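Sensor-type histidine kinase PrrB (Mycobacterium tuberculosis, PDB 1YSR) is the sensor kinase of a two-component system, using ATP to phosphorylate a protein histidine, and is present here as its C-terminal ATP-binding domain. Local coordinates at residues A[5-11]-A[38-44]; A[34-38]-A[70-74]. All coordinates share one frame. Numbering follows the deposited sequence.

Overall arrangement
Both contacts belong to the alpha/beta sandwich of the histidine kinase ATP-binding domain, and their segments alternate along the chain. Interaction 1 pairs the short strands 6-9 and 39-42; interaction 2 lays the preceding loop, 34-38, against strand 66-74 of the main mixed sheet. Their centres are 12 Å apart and Cys38 belongs to both, so one continuous run, 34-44, passes from the large sheet to the small antiparallel two-stranded sheet. Thr11 stitches the two together: its OG1 lies 2.8 Å from Pro36 O, a probable hydrogen bond, and packs 3.4 Å from Thr37 CA. A bound Tris molecule, probably from the crystallisation liquor, sits about 5 Å from the Cys38 side chain. Both contacts also touch the second subunit.

Interaction 1. Residues A[5-11]-A[38-44]; sequences HVPVDIT and CIIVGLP
In this Bergerat-fold (GHKL) ATP-binding domain, strands 6-9 and 39-42 form a two-stranded antiparallel sheet, axes 4.4 Å and directions 138° apart, with Pro7, Asp9, Ile39, Val41 on one face and Val8, Ile40 on the other. Cys38 O accepts from Ile10 N (2.8 Å), continuing the ladder; Thr11 OG1, also hydrogen-bonded to Pro36 O, takes up Cys38 N (2.9 Å). Ile39 faces Asp9 in a non-hydrogen-bonded pair, its CD1 3.6 Å from Asp9 CB, while Asp9 OD1 caps Asp12 N. Ile40 pairs with Val8: Val8 N to Ile40 O (2.7 Å), Ile40 N to Val8 O (3.0 Å). Ile40 CG1 (chi1 p, chi2 t) lies 3.8 Å from Ile10 CD1 (m, m), both side chains touching Leu47. Val41 faces Pro7 in a non-hydrogen-bonded pair (CA-CA 4.5 Å), where strand 39-42 calls on no NH of Pro7. Nearly fully extended, Gly42 donates N to Val6 O and Val6 N to Gly42 O, each 2.8 Å. After Leu43, Pro44 CD rests 3.8 Å from Val6 CG2.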
# COMPACT_ATOMS: atom_id res chain seq x y z
N HIS A 5 2.73 11.31 1.10
CA HIS A 5 3.47 10.20 0.51
C HIS A 5 4.17 9.43 1.62
O HIS A 5 4.75 10.01 2.53
CB HIS A 5 4.49 10.68 -0.51
CG HIS A 5 3.89 11.15 -1.81
ND1 HIS A 5 4.56 11.07 -3.01
CD2 HIS A 5 2.67 11.68 -2.09
CE1 HIS A 5 3.78 11.52 -3.98
NE2 HIS A 5 2.64 11.91 -3.45
N VAL A 6 4.14 8.11 1.51
CA VAL A 6 4.69 7.24 2.58
C VAL A 6 5.44 6.10 1.89
O VAL A 6 5.34 5.96 0.66
CB VAL A 6 3.60 6.64 3.44
CG1 VAL A 6 2.79 7.78 4.14
CG2 VAL A 6 2.67 5.74 2.62
N PRO A 7 6.20 5.31 2.66
CA PRO A 7 6.92 4.18 2.09
C PRO A 7 5.92 3.23 1.46
O PRO A 7 4.89 2.95 2.06
CB PRO A 7 7.58 3.53 3.35
CG PRO A 7 7.79 4.70 4.28
CD PRO A 7 6.43 5.39 4.12
N VAL A 8 6.20 2.76 0.25
CA VAL A 8 5.36 1.79 -0.43
C VAL A 8 6.23 0.68 -0.97
O VAL A 8 7.11 0.91 -1.74
CB VAL A 8 4.62 2.41 -1.64
CG1 VAL A 8 3.67 1.39 -2.16
CG2 VAL A 8 3.81 3.64 -1.22
N ASP A 9 5.95 -0.56 -0.57
CA ASP A 9 6.63 -1.71 -1.17
C ASP A 9 5.91 -2.02 -2.47
O ASP A 9 4.84 -2.60 -2.43
CB ASP A 9 6.55 -2.92 -0.23
CG ASP A 9 7.23 -4.17 -0.80
OD1 ASP A 9 7.39 -4.30 -2.05
OD2 ASP A 9 7.52 -5.07 0.00
N ILE A 10 6.48 -1.56 -3.57
CA ILE A 10 5.84 -1.67 -4.90
C ILE A 10 5.63 -3.12 -5.27
O ILE A 10 4.62 -3.54 -5.92
CB ILE A 10 6.76 -0.99 -6.00
CG1 ILE A 10 6.79 0.53 -5.80
CG2 ILE A 10 6.28 -1.34 -7.40
CD1 ILE A 10 5.36 1.18 -5.72
N THR A 11 6.63 -3.92 -4.88
CA THR A 11 6.61 -5.33 -5.19
C THR A 11 5.45 -6.05 -4.51
O THR A 11 4.71 -6.81 -5.17
CB THR A 11 8.02 -5.93 -4.86
OG1 THR A 11 9.01 -5.14 -5.54
CG2 THR A 11 8.07 -7.35 -5.35
N CYS A 38 11.09 -3.68 -4.10
CA CYS A 38 11.38 -2.28 -4.32
C CYS A 38 10.54 -1.38 -3.46
O CYS A 38 9.32 -1.38 -3.57
CB CYS A 38 11.21 -1.86 -5.78
SG CYS A 38 11.54 -0.08 -6.00
N ILE A 39 11.19 -0.56 -2.64
CA ILE A 39 10.44 0.41 -1.85
C ILE A 39 10.58 1.79 -2.47
O ILE A 39 11.72 2.21 -2.76
CB ILE A 39 10.93 0.49 -0.37
CG1 ILE A 39 11.16 -0.93 0.23
CG2 ILE A 39 9.93 1.29 0.47
CD1 ILE A 39 9.87 -1.75 0.31
N ILE A 40 9.45 2.52 -2.65
CA ILE A 40 9.51 3.94 -3.03
C ILE A 40 8.71 4.71 -2.02
O ILE A 40 8.12 4.11 -1.07
CB ILE A 40 9.07 4.20 -4.52
CG1 ILE A 40 7.53 4.06 -4.66
CG2 ILE A 40 9.90 3.27 -5.52
CD1 ILE A 40 6.96 4.64 -5.96
N VAL A 41 8.73 6.03 -2.14
CA VAL A 41 7.87 6.84 -1.35
C VAL A 41 6.80 7.34 -2.30
O VAL A 41 7.11 7.81 -3.41
CB VAL A 41 8.66 8.00 -0.70
CG1 VAL A 41 7.73 9.06 -0.12
CG2 VAL A 41 9.58 7.40 0.43
N GLY A 42 5.56 7.17 -1.91
CA GLY A 42 4.47 7.35 -2.85
C GLY A 42 3.13 7.25 -2.17
O GLY A 42 3.04 7.25 -0.92
N LEU A 43 2.09 7.17 -3.00
CA LEU A 43 0.73 7.17 -2.48
C LEU A 43 0.19 5.78 -2.76
O LEU A 43 -0.14 5.48 -3.92
CB LEU A 43 -0.14 8.19 -3.25
CG LEU A 43 0.40 9.65 -3.32
CD1 LEU A 43 -0.03 10.46 -4.59
CD2 LEU A 43 0.06 10.42 -2.03
N PRO A 44 0.09 4.92 -1.72
CA PRO A 44 -0.26 3.55 -2.02
C PRO A 44 -1.66 3.37 -2.64
O PRO A 44 -1.81 2.48 -3.49
CB PRO A 44 -0.13 2.80 -0.68
CG PRO A 44 -0.24 3.85 0.38
CD PRO A 44 0.28 5.16 -0.26

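Interaction 2. Residues A[34-38]-A[70-74]; sequences PSPTC and SAVSS
This is a loop-on-strand contact in the alpha/beta sandwich, beside strand 66-74 on the side where its parallel neighbour 29-32 has ended. The extended loop 34-38 runs obliquely along the strand, 50° from the direction of residues 70-73, with CA-CA 5.8 Å at Ser35-Ala71 and 6.3 Å at Cys38-Ser73. Ser70 and Val72 bond through their backbones to strand 77-84, leaving Ala71 to present its N and O to the loop. Ser35, chi1 m, replaces a strand partner: its OG accepts from Ala71 N at 3.2 Å and bonds Val33 O too, a double role suited to a small hydroxyl. One water donates to Ala71 O (2.9 Å) and weakly to Pro34 O (3.3 Å). Pro36, lacking an NH, uses ring carbons, CD 3.5 Å from Ala71 O and CG 3.6 Å from Ser73 OG. The CA-to-CB bond of Thr37 points away from the strand. Ser73 OG lies 3.5 Å from Cys38 CB, and a second water joins Ser73 OG (2.7 Å) to Thr37 O (2.8 Å).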
# COMPACT_ATOMS: atom_id res chain seq x y z
N PRO A 34 8.75 -13.02 -10.82
CA PRO A 34 9.80 -12.90 -9.81
C PRO A 34 10.49 -11.54 -9.88
O PRO A 34 11.01 -11.18 -10.95
CB PRO A 34 10.79 -14.02 -10.22
CG PRO A 34 9.92 -15.08 -10.69
CD PRO A 34 8.85 -14.32 -11.52
N SER A 35 10.46 -10.77 -8.78
CA SER A 35 10.96 -9.39 -8.80
C SER A 35 11.67 -9.08 -7.48
O SER A 35 11.23 -9.53 -6.46
CB SER A 35 9.82 -8.37 -8.94
OG SER A 35 9.09 -8.42 -10.18
N PRO A 36 12.70 -8.21 -7.51
CA PRO A 36 13.29 -7.83 -6.24
C PRO A 36 12.30 -6.95 -5.54
O PRO A 36 11.46 -6.33 -6.22
CB PRO A 36 14.48 -6.98 -6.64
CG PRO A 36 14.10 -6.39 -8.01
CD PRO A 36 13.33 -7.53 -8.66
N THR A 37 12.40 -6.89 -4.22
CA THR A 37 11.62 -5.95 -3.44
C THR A 37 12.04 -4.52 -3.68
O THR A 37 13.24 -4.19 -3.53
CB THR A 37 11.64 -6.31 -1.93
OG1 THR A 37 10.90 -7.50 -1.74
CG2 THR A 37 10.99 -5.23 -1.12
N CYS A 38 11.09 -3.68 -4.10
CA CYS A 38 11.38 -2.28 -4.32
C CYS A 38 10.54 -1.38 -3.46
O CYS A 38 9.32 -1.38 -3.57
CB CYS A 38 11.21 -1.86 -5.78
SG CYS A 38 11.54 -0.08 -6.00
N SER A 70 5.36 -6.76 -13.16
CA SER A 70 6.77 -6.84 -12.75
C SER A 70 7.28 -5.52 -12.23
O SER A 70 6.74 -4.48 -12.56
CB SER A 70 7.66 -7.27 -13.89
OG SER A 70 7.53 -6.46 -15.04
N ALA A 71 8.37 -5.59 -11.47
CA ALA A 71 9.10 -4.40 -11.01
C ALA A 71 10.57 -4.69 -11.10
O ALA A 71 11.05 -5.75 -10.62
CB ALA A 71 8.71 -4.06 -9.57
N VAL A 72 11.27 -3.75 -11.73
CA VAL A 72 12.72 -3.80 -11.94
C VAL A 72 13.29 -2.55 -11.26
O VAL A 72 12.90 -1.43 -11.61
CB VAL A 72 13.01 -3.78 -13.46
CG1 VAL A 72 14.50 -3.53 -13.75
CG2 VAL A 72 12.56 -5.09 -14.11
N SER A 73 14.22 -2.75 -10.34
CA SER A 73 14.85 -1.67 -9.55
C SER A 73 16.19 -1.21 -10.10
O SER A 73 16.99 -2.03 -10.56
CB SER A 73 15.15 -2.17 -8.13
OG SER A 73 14.04 -2.81 -7.55
N SER A 74 16.45 0.07 -9.95
CA SER A 74 17.73 0.67 -10.35
C SER A 74 18.04 1.84 -9.42
O SER A 74 17.23 2.17 -8.53
CB SER A 74 17.66 1.14 -11.82
OG SER A 74 16.65 2.10 -12.01
O HOH W 1 11.44 -8.18 -12.24
O HOH W 2 15.29 -3.52 -5.31